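Local atomic coordinates of putative Ribokinase II (Escherichia coli O6, PDB entry 3IQ0), a protein that probably phosphorylates a sugar or related substrate as an ATP- and magnesium-dependent kinase of the ribokinase (pfkB) family. Residues B[87-92]-B[115-120]; B[166-171]-B[198-203]; B[279-284]-B[308-313]. All coordinates share one frame; numbering follows the deposited sequence.

Interaction 1: B[87-92]-B[115-120]; sequences PLEATG and CGKLSA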
loop_
_atom_site.group_PDB
_atom_site.type_symbol
_atom_site.label_atom_id
_atom_site.label_comp_id
_atom_site.label_asym_id
_atom_site.label_seq_id
_atom_site.Cartn_x
_atom_site.Cartn_y
_atom_site.Cartn_z
ATOM N N PRO B 87 12.645 -0.832 7.764
ATOM C CA PRO B 87 12.121 -2.194 7.931
ATOM C C PRO B 87 10.652 -2.286 8.343
ATOM O O PRO B 87 9.909 -3.128 7.835
ATOM C CB PRO B 87 13.043 -2.789 8.994
ATOM C CG PRO B 87 14.337 -2.082 8.737
ATOM C CD PRO B 87 13.881 -0.658 8.546
ATOM N N LEU B 88 10.233 -1.418 9.257
ATOM C CA LEU B 88 8.857 -1.436 9.743
ATOM C C LEU B 88 7.830 -0.775 8.825
ATOM O O LEU B 88 6.632 -0.786 9.119
ATOM C CB LEU B 88 8.786 -0.777 11.121
ATOM C CG LEU B 88 9.676 -1.387 12.205
ATOM C CD1 LEU B 88 9.511 -0.596 13.489
ATOM C CD2 LEU B 88 9.310 -2.850 12.414
ATOM N N GLU B 89 8.287 -0.205 7.715
ATOM C CA GLU B 89 7.377 0.466 6.796
ATOM C C GLU B 89 7.300 -0.185 5.422
ATOM O O GLU B 89 8.133 -1.013 5.059
ATOM C CB GLU B 89 7.789 1.930 6.636
ATOM C CG GLU B 89 7.666 2.751 7.905
ATOM C CD GLU B 89 6.231 2.871 8.378
ATOM O OE1 GLU B 89 5.363 3.268 7.566
ATOM O OE2 GLU B 89 5.973 2.580 9.565
ATOM N N ALA B 90 6.278 0.198 4.665
ATOM C CA ALA B 90 6.086 -0.322 3.320
ATOM C C ALA B 90 6.405 0.804 2.343
ATOM O O ALA B 90 6.000 1.947 2.559
ATOM C CB ALA B 90 4.644 -0.780 3.137
ATOM N N THR B 91 7.144 0.489 1.286
ATOM C CA THR B 91 7.487 1.497 0.289
ATOM C C THR B 91 6.184 2.025 -0.296
ATOM O O THR B 91 5.271 1.253 -0.582
ATOM C CB THR B 91 8.354 0.894 -0.830
ATOM O OG1 THR B 91 9.591 0.435 -0.271
ATOM C CG2 THR B 91 8.655 1.931 -1.909
ATOM N N GLY B 92 6.087 3.341 -0.429
ATOM C CA GLY B 92 4.890 3.941 -0.982
ATOM C C GLY B 92 4.547 3.366 -2.341
ATOM O O GLY B 92 5.401 2.784 -3.015
ATOM N N CYS B 115 7.250 6.792 2.837
ATOM C CA CYS B 115 7.364 8.194 2.445
ATOM C C CYS B 115 7.144 9.158 3.605
ATOM O O CYS B 115 8.015 9.966 3.928
ATOM C CB CYS B 115 6.349 8.527 1.348
ATOM S SG CYS B 115 6.180 7.289 0.063
ATOM N N GLY B 116 5.970 9.075 4.221
ATOM C CA GLY B 116 5.641 9.958 5.324
ATOM C C GLY B 116 6.413 9.721 6.607
ATOM O O GLY B 116 6.043 10.257 7.649
ATOM N N LYS B 117 7.480 8.930 6.531
ATOM C CA LYS B 117 8.310 8.634 7.698
ATOM C C LYS B 117 9.592 9.468 7.692
ATOM O O LYS B 117 10.342 9.481 8.667
ATOM C CB LYS B 117 8.686 7.156 7.718
ATOM C CG LYS B 117 8.466 6.468 9.054
ATOM C CD LYS B 117 7.100 5.799 9.126
ATOM C CE LYS B 117 5.966 6.799 9.206
ATOM N NZ LYS B 117 5.915 7.464 10.526
ATOM N N LEU B 118 9.837 10.162 6.588
ATOM C CA LEU B 118 11.020 11.005 6.458
ATOM C C LEU B 118 11.055 12.024 7.592
ATOM O O LEU B 118 10.165 12.861 7.708
ATOM C CB LEU B 118 10.993 11.738 5.114
ATOM C CG LEU B 118 12.212 12.570 4.703
ATOM C CD1 LEU B 118 13.430 11.673 4.592
ATOM C CD2 LEU B 118 11.945 13.253 3.370
ATOM N N SER B 119 12.081 11.958 8.430
ATOM C CA SER B 119 12.184 12.894 9.542
ATOM C C SER B 119 13.422 13.768 9.415
ATOM O O SER B 119 14.406 13.382 8.785
ATOM C CB SER B 119 12.216 12.138 10.876
ATOM O OG SER B 119 13.341 11.280 10.961
ATOM N N ALA B 120 13.362 14.948 10.025
ATOM C CA ALA B 120 14.466 15.896 9.997
ATOM C C ALA B 120 15.784 15.236 10.386
ATOM O O ALA B 120 16.854 15.728 10.042
ATOM C CB ALA B 120 14.171 17.063 10.929
#
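The backbones come together at Gly92 and Cys115, whose CA atoms are 6.0 Å apart, and spread to 8.3 Å between the CA atoms of Glu89 and Lys117. Segment 87-92 is irregular, whereas 115-117 is a short 3-10 segment, closed by Leu118 N to Cys115 O. At the close end, sulfur meets bare backbone: Cys115 SG rests 3.7 Å from Gly92 CA and 4.0 Å from Gly92 N. SG stands beside the Cys115 backbone N and anti to its carbonyl carbon (chi1 -42°), from where it reaches the Gly92 main chain, which has no side chain in the way. At the wide end, the side chains of Glu89 and Lys117 cross at about a right angle. The bends of Lys117 at chi2, chi3 and chi4 turn its methylenes, not NZ, to the acid. Glu89 OE1 is 3.9 Å from Lys117 CE, while Glu89 OE2 and Lys117 NZ remain 5.0 Å apart; the still closer approach of their CD atoms, and with it the exact fit, is doubtful. Backbone bonding of Gly92 with Val14 ties the region to the small four-stranded sheet, which in ribokinase relatives forms the lid; Ala90 with Ala114 joins the segment to the loop before Cys115. Asn112 and Phe108 of the second subunit pack on Glu89 and Ala90, placing this contact beside the dimer interface, consistent with the role of the lid in dimers of this family. Thr91 OG1 is bonded to Gly61 N and Asp63 OD1. The chemistry is therefore divided: van der Waals packing of a buried thiol on glycine at one end, and at the partly exposed other end an acid and a base whose attraction, without a salt bridge, is probably modest.

Interaction 2: B[166-171]-B[198-203]; sequences FDPNIR and EGEVLL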
loop_
_atom_site.group_PDB
_atom_site.type_symbol
_atom_site.label_atom_id
_atom_site.label_comp_id
_atom_site.label_asym_id
_atom_site.label_seq_id
_atom_site.Cartn_x
_atom_site.Cartn_y
_atom_site.Cartn_z
ATOM N N PHE B 166 11.881 25.792 -5.942
ATOM C CA PHE B 166 10.642 25.275 -5.374
ATOM C C PHE B 166 9.553 25.097 -6.419
ATOM O O PHE B 166 9.247 26.024 -7.175
ATOM C CB PHE B 166 10.189 26.241 -4.268
ATOM C CG PHE B 166 8.847 25.916 -3.656
ATOM C CD1 PHE B 166 8.477 24.603 -3.386
ATOM C CD2 PHE B 166 7.987 26.941 -3.272
ATOM C CE1 PHE B 166 7.271 24.311 -2.735
ATOM C CE2 PHE B 166 6.777 26.661 -2.618
ATOM C CZ PHE B 166 6.422 25.339 -2.350
ATOM N N ASP B 167 8.983 23.894 -6.457
ATOM C CA ASP B 167 7.916 23.551 -7.386
ATOM C C ASP B 167 6.663 23.229 -6.567
ATOM O O ASP B 167 6.567 22.173 -5.946
ATOM C CB ASP B 167 8.309 22.333 -8.221
ATOM C CG ASP B 167 7.198 21.879 -9.141
ATOM O OD1 ASP B 167 6.027 22.214 -8.882
ATOM O OD2 ASP B 167 7.496 21.168 -10.119
ATOM N N PRO B 168 5.674 24.134 -6.584
ATOM C CA PRO B 168 4.416 23.992 -5.851
ATOM C C PRO B 168 3.403 23.010 -6.431
ATOM O O PRO B 168 2.250 23.379 -6.645
ATOM C CB PRO B 168 3.878 25.417 -5.848
ATOM C CG PRO B 168 4.222 25.860 -7.233
ATOM C CD PRO B 168 5.663 25.374 -7.384
ATOM N N ASN B 169 3.819 21.769 -6.670
ATOM C CA ASN B 169 2.909 20.771 -7.226
ATOM C C ASN B 169 2.101 20.153 -6.092
ATOM O O ASN B 169 2.091 18.938 -5.908
ATOM C CB ASN B 169 3.696 19.684 -7.973
ATOM C CG ASN B 169 4.569 18.850 -7.053
ATOM O OD1 ASN B 169 5.180 19.370 -6.128
ATOM N ND2 ASN B 169 4.640 17.546 -7.317
ATOM N N ILE B 170 1.419 21.011 -5.338
ATOM C CA ILE B 170 0.619 20.589 -4.188
ATOM C C ILE B 170 -0.810 20.191 -4.527
ATOM O O ILE B 170 -1.318 20.486 -5.607
ATOM C CB ILE B 170 0.522 21.723 -3.131
ATOM C CG1 ILE B 170 1.915 22.219 -2.752
ATOM C CG2 ILE B 170 -0.186 21.227 -1.886
ATOM C CD1 ILE B 170 2.317 23.444 -3.500
ATOM N N ARG B 171 -1.444 19.500 -3.586
ATOM C CA ARG B 171 -2.839 19.108 -3.712
ATOM C C ARG B 171 -3.548 20.306 -3.092
ATOM O O ARG B 171 -3.353 20.601 -1.909
ATOM C CB ARG B 171 -3.134 17.860 -2.879
ATOM C CG ARG B 171 -2.379 16.619 -3.305
ATOM C CD ARG B 171 -2.603 15.496 -2.306
ATOM N NE ARG B 171 -3.988 15.033 -2.293
ATOM C CZ ARG B 171 -4.627 14.624 -1.200
ATOM N NH1 ARG B 171 -4.004 14.624 -0.028
ATOM N NH2 ARG B 171 -5.887 14.221 -1.275
ATOM N N GLU B 198 0.880 26.808 -14.509
ATOM C CA GLU B 198 -0.112 27.842 -14.776
ATOM C C GLU B 198 -1.230 27.849 -13.736
ATOM O O GLU B 198 -1.624 28.906 -13.237
ATOM C CB GLU B 198 -0.694 27.623 -16.174
ATOM C CG GLU B 198 -1.360 28.828 -16.794
ATOM C CD GLU B 198 -1.585 28.643 -18.284
ATOM O OE1 GLU B 198 -2.269 27.668 -18.666
ATOM O OE2 GLU B 198 -1.076 29.469 -19.074
ATOM N N GLY B 199 -1.733 26.663 -13.406
ATOM C CA GLY B 199 -2.815 26.553 -12.442
ATOM C C GLY B 199 -2.420 26.610 -10.979
ATOM O O GLY B 199 -3.275 26.467 -10.103
ATOM N N GLU B 200 -1.138 26.826 -10.704
ATOM C CA GLU B 200 -0.652 26.897 -9.327
ATOM C C GLU B 200 -0.061 28.268 -9.002
ATOM O O GLU B 200 0.331 28.522 -7.871
ATOM C CB GLU B 200 0.423 25.826 -9.085
ATOM C CG GLU B 200 0.046 24.424 -9.519
ATOM C CD GLU B 200 1.197 23.436 -9.373
ATOM O OE1 GLU B 200 2.344 23.803 -9.717
ATOM O OE2 GLU B 200 0.952 22.296 -8.920
ATOM N N VAL B 201 0.003 29.145 -9.998
ATOM C CA VAL B 201 0.572 30.482 -9.825
ATOM C C VAL B 201 -0.053 31.344 -8.729
ATOM O O VAL B 201 0.657 32.028 -7.990
ATOM C CB VAL B 201 0.512 31.283 -11.145
ATOM C CG1 VAL B 201 0.939 32.719 -10.904
ATOM C CG2 VAL B 201 1.417 30.643 -12.178
ATOM N N LEU B 202 -1.376 31.315 -8.622
ATOM C CA LEU B 202 -2.064 32.127 -7.627
ATOM C C LEU B 202 -2.202 31.465 -6.256
ATOM O O LEU B 202 -2.474 32.141 -5.267
ATOM C CB LEU B 202 -3.451 32.512 -8.152
ATOM C CG LEU B 202 -3.501 33.198 -9.522
ATOM C CD1 LEU B 202 -4.944 33.310 -9.980
ATOM C CD2 LEU B 202 -2.854 34.574 -9.446
ATOM N N LEU B 203 -1.996 30.155 -6.193
ATOM C CA LEU B 203 -2.139 29.424 -4.936
ATOM C C LEU B 203 -1.491 30.081 -3.723
ATOM O O LEU B 203 -2.177 30.421 -2.762
ATOM C CB LEU B 203 -1.604 27.995 -5.086
ATOM C CG LEU B 203 -2.199 27.137 -6.213
ATOM C CD1 LEU B 203 -1.680 25.720 -6.089
ATOM C CD2 LEU B 203 -3.717 27.144 -6.156
#
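Glu200 reaches Pro168 with an extended side chain and brings its carboxylate up against the peptide carbonyl: OE2 is 2.8 Å and OE1 3.1 Å from Pro168 O. All three atoms are acceptors, so this close approach is not a hydrogen bond. OE2 also lies 3.0 Å from Asn169 CA, and OE1 touches Pro168 CG at 3.7 Å; the carboxylate rests on main chain and ring at the turn. The chain bends sharply here, Pro168 and Asn169 each being the centre of an inverse gamma turn just after strand 163-167. Away from this tight buried patch the contact slackens: Leu203 CD1 comes no nearer than 4.6 Å, to Pro168 O, and exposed Arg171 turns away. Asp167 OD1 stays 4.1 Å from Glu200 OE1, the two carboxylate planes 77° apart, while Asp167 OD2 forms a salt bridge with Lys228. Asn169 lines the ATP pocket, and the side chain of Glu200, about 5 Å from the bound magnesium, is probably the glutamate of the family's NXXE motif, whose first position is Ser197 here. Because acceptors face one another, their mutual repulsion is probably offset by neighbours: Ser197 N bonded to Glu200 OE1, Lys228 and the magnesium ion.

Interaction 3: B[279-284]-B[308-313]; sequences ALQYAN and TFIQRH. With ATP (adenosine-5'-triphosphate), chain G.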
loop_
_atom_site.group_PDB
_atom_site.type_symbol
_atom_site.label_atom_id
_atom_site.label_comp_id
_atom_site.label_asym_id
_atom_site.label_seq_id
_atom_site.Cartn_x
_atom_site.Cartn_y
_atom_site.Cartn_z
ATOM N N ALA B 279 17.908 27.467 -21.546
ATOM C CA ALA B 279 17.361 26.592 -20.523
ATOM C C ALA B 279 15.841 26.435 -20.621
ATOM O O ALA B 279 15.312 25.347 -20.396
ATOM C CB ALA B 279 17.752 27.109 -19.148
ATOM N N LEU B 280 15.139 27.514 -20.958
ATOM C CA LEU B 280 13.694 27.442 -21.071
ATOM C C LEU B 280 13.264 26.598 -22.271
ATOM O O LEU B 280 12.304 25.830 -22.181
ATOM C CB LEU B 280 13.086 28.843 -21.182
ATOM C CG LEU B 280 11.559 28.876 -21.071
ATOM C CD1 LEU B 280 11.146 28.497 -19.661
ATOM C CD2 LEU B 280 11.039 30.265 -21.416
ATOM N N GLN B 281 13.962 26.733 -23.395
ATOM C CA GLN B 281 13.595 25.948 -24.564
ATOM C C GLN B 281 13.911 24.471 -24.323
ATOM O O GLN B 281 13.168 23.601 -24.762
ATOM C CB GLN B 281 14.326 26.448 -25.822
ATOM C CG GLN B 281 15.734 25.915 -26.013
ATOM C CD GLN B 281 16.376 26.399 -27.313
ATOM O OE1 GLN B 281 15.833 26.207 -28.405
ATOM N NE2 GLN B 281 17.539 27.028 -27.196
ATOM N N TYR B 282 15.013 24.193 -23.626
ATOM C CA TYR B 282 15.406 22.812 -23.325
ATOM C C TYR B 282 14.441 22.171 -22.329
ATOM O O TYR B 282 14.036 21.023 -22.504
ATOM C CB TYR B 282 16.836 22.763 -22.779
ATOM C CG TYR B 282 17.872 22.578 -23.866
ATOM C CD1 TYR B 282 18.012 23.515 -24.886
ATOM C CD2 TYR B 282 18.668 21.434 -23.913
ATOM C CE1 TYR B 282 18.911 23.318 -25.926
ATOM C CE2 TYR B 282 19.570 21.226 -24.950
ATOM C CZ TYR B 282 19.682 22.173 -25.955
ATOM O OH TYR B 282 20.550 21.967 -27.003
ATOM N N ALA B 283 14.077 22.916 -21.287
ATOM C CA ALA B 283 13.137 22.407 -20.297
ATOM C C ALA B 283 11.819 22.130 -21.012
ATOM O O ALA B 283 11.229 21.066 -20.853
ATOM C CB ALA B 283 12.923 23.432 -19.186
ATOM N N ASN B 284 11.372 23.099 -21.806
ATOM C CA ASN B 284 10.127 22.987 -22.560
ATOM C C ASN B 284 10.136 21.738 -23.438
ATOM O O ASN B 284 9.176 20.970 -23.459
ATOM C CB ASN B 284 9.930 24.249 -23.413
ATOM C CG ASN B 284 8.641 24.228 -24.213
ATOM O OD1 ASN B 284 7.601 23.784 -23.732
ATOM N ND2 ASN B 284 8.702 24.733 -25.443
ATOM N N THR B 308 18.383 17.271 -30.464
ATOM C CA THR B 308 17.905 16.782 -31.746
ATOM C C THR B 308 16.404 17.024 -31.889
ATOM O O THR B 308 15.924 17.395 -32.960
ATOM C CB THR B 308 18.205 15.286 -31.894
ATOM O OG1 THR B 308 17.657 14.582 -30.775
ATOM C CG2 THR B 308 19.697 15.046 -31.944
ATOM N N PHE B 309 15.664 16.812 -30.806
ATOM C CA PHE B 309 14.221 17.033 -30.813
ATOM C C PHE B 309 13.961 18.460 -31.289
ATOM O O PHE B 309 13.171 18.698 -32.202
ATOM C CB PHE B 309 13.664 16.847 -29.399
ATOM C CG PHE B 309 12.191 17.130 -29.277
ATOM C CD1 PHE B 309 11.247 16.241 -29.788
ATOM C CD2 PHE B 309 11.745 18.281 -28.638
ATOM C CE1 PHE B 309 9.880 16.498 -29.661
ATOM C CE2 PHE B 309 10.384 18.549 -28.506
ATOM C CZ PHE B 309 9.452 17.658 -29.016
ATOM N N ILE B 310 14.645 19.409 -30.658
ATOM C CA ILE B 310 14.513 20.819 -31.000
ATOM C C ILE B 310 14.941 21.057 -32.444
ATOM O O ILE B 310 14.209 21.677 -33.215
ATOM C CB ILE B 310 15.381 21.688 -30.069
ATOM C CG1 ILE B 310 14.874 21.571 -28.633
ATOM C CG2 ILE B 310 15.368 23.135 -30.538
ATOM C CD1 ILE B 310 15.770 22.248 -27.625
ATOM N N GLN B 311 16.126 20.566 -32.802
ATOM C CA GLN B 311 16.646 20.722 -34.157
ATOM C C GLN B 311 15.603 20.296 -35.156
ATOM O O GLN B 311 14.878 21.125 -35.713
ATOM C CB GLN B 311 17.873 19.842 -34.401
ATOM C CG GLN B 311 19.126 20.227 -33.668
ATOM C CD GLN B 311 20.312 19.387 -34.104
ATOM O OE1 GLN B 311 20.156 18.211 -34.447
ATOM N NE2 GLN B 311 21.508 19.978 -34.081
ATOM N N ARG B 312 15.550 18.984 -35.373
ATOM C CA ARG B 312 14.625 18.362 -36.317
ATOM C C ARG B 312 13.418 19.222 -36.608
ATOM O O ARG B 312 13.062 19.416 -37.771
ATOM C CB ARG B 312 14.139 17.001 -35.793
ATOM C CG ARG B 312 15.178 15.888 -35.850
ATOM C CD ARG B 312 14.533 14.528 -35.569
ATOM N NE ARG B 312 13.878 13.938 -36.741
ATOM C CZ ARG B 312 13.003 12.936 -36.677
ATOM N NH1 ARG B 312 12.668 12.418 -35.500
ATOM N NH2 ARG B 312 12.485 12.423 -37.783
ATOM N N HIS B 313 12.799 19.735 -35.551
ATOM C CA HIS B 313 11.599 20.560 -35.658
ATOM C C HIS B 313 11.806 22.061 -35.903
ATOM O O HIS B 313 12.889 22.605 -35.587
ATOM C CB HIS B 313 10.755 20.354 -34.396
ATOM C CG HIS B 313 10.019 21.579 -33.953
ATOM N ND1 HIS B 313 10.654 22.780 -33.714
ATOM C CD2 HIS B 313 8.707 21.784 -33.678
ATOM C CE1 HIS B 313 9.767 23.674 -33.309
ATOM N NE2 HIS B 313 8.577 23.094 -33.278
HETATM P PG ATP G . 2.927 18.470 -12.378
HETATM O O1G ATP G . 2.937 17.062 -12.911
HETATM O O2G ATP G . 1.920 18.648 -11.270
HETATM O O3G ATP G . 4.314 18.862 -11.871
HETATM P PB ATP G . 2.952 20.828 -14.160
HETATM O O1B ATP G . 1.737 21.660 -14.434
HETATM O O2B ATP G . 4.010 21.307 -13.227
HETATM O O3B ATP G . 2.495 19.376 -13.635
HETATM P PA ATP G . 2.845 20.572 -17.005
HETATM O O1A ATP G . 1.951 19.364 -17.178
HETATM O O2A ATP G . 2.298 21.941 -17.150
HETATM O O3A ATP G . 3.591 20.472 -15.560
HETATM O "O5'" ATP G . 4.495 20.666 -17.732
HETATM C "C5'" ATP G . 5.809 20.465 -17.999
HETATM C "C4'" ATP G . 6.165 21.364 -19.156
HETATM O "O4'" ATP G . 6.134 20.273 -20.085
HETATM C "C3'" ATP G . 5.118 22.317 -19.833
HETATM O "O3'" ATP G . 5.171 23.667 -19.406
HETATM C "C2'" ATP G . 5.390 22.094 -21.255
HETATM O "O2'" ATP G . 6.487 22.907 -21.695
HETATM C "C1'" ATP G . 5.656 20.624 -21.365
HETATM N N9 ATP G . 4.380 19.856 -21.670
HETATM C C8 ATP G . 3.479 19.251 -20.801
HETATM N N7 ATP G . 2.463 18.665 -21.454
HETATM C C5 ATP G . 2.674 18.858 -22.754
HETATM C C6 ATP G . 1.984 18.516 -24.045
HETATM N N6 ATP G . 0.854 17.810 -24.005
HETATM N N1 ATP G . 2.557 18.931 -25.267
HETATM C C2 ATP G . 3.740 19.670 -25.355
HETATM N N3 ATP G . 4.423 20.024 -24.189
HETATM C C4 ATP G . 3.941 19.660 -22.910
#
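Ile310 lays its CD1 methyl over one face of the Tyr282 ring, 4.1 Å from the centroid and 27° off the ring normal, a CH-pi contact. The methyl lies nearer one side of the ring, closest to CE1 at 3.7 Å. Gln281 meets the same isoleucine at about a right angle: its CG is 4.0 Å from Ile310 CD1, and its OE1 comes within 3.8 Å of Ile310 CG2. With CG between backbone N and carbonyl carbon (chi1 83°), the extended glutamine brings OE1 to the CG2 and CD1 methyls; ring and amide touch Ile310 from two sides at about a right angle. The contact joins helix 276-290 to the last modelled helix, 303-312, in a region where Phe274 adds an edge-to-face partner for Tyr282. Just along the first helix, Asn284 faces the nucleotide-binding site of this ribokinase-type fold. Its CG is anti to the backbone N (chi1 -179°), and OD1 accepts a hydrogen bond from ATP O2', modelled very short at 2.5 Å, its exact length doubtful. Asn284 ND2 donates to Glu246 O, which fixes the rotation of the amide and presents its oxygen to the sugar.

Overall arrangement
Interaction 2 is the buried one, at the end of a central strand of the large nine-stranded sheet; interactions 1 and 3 are partly buried and lie on opposite sides of the chain's centre, centres about 38 Å apart. None shares a helix or strand with another. Interaction 1 belongs to the lid and dimer side, interaction 3 to the last two modelled helices. Interactions 2 and 3, with centres about 24 Å apart, both border ATP, through Asn169 and Asn284, and Lys228 links them by pairing with Asp167 and bonding ATP. Their chemistry differs: facing acceptors near magnesium in interaction 2, methyl-on-ring and amide packing between helices beside a ribose bond in interaction 3, sulfur and methylene contacts in interaction 1.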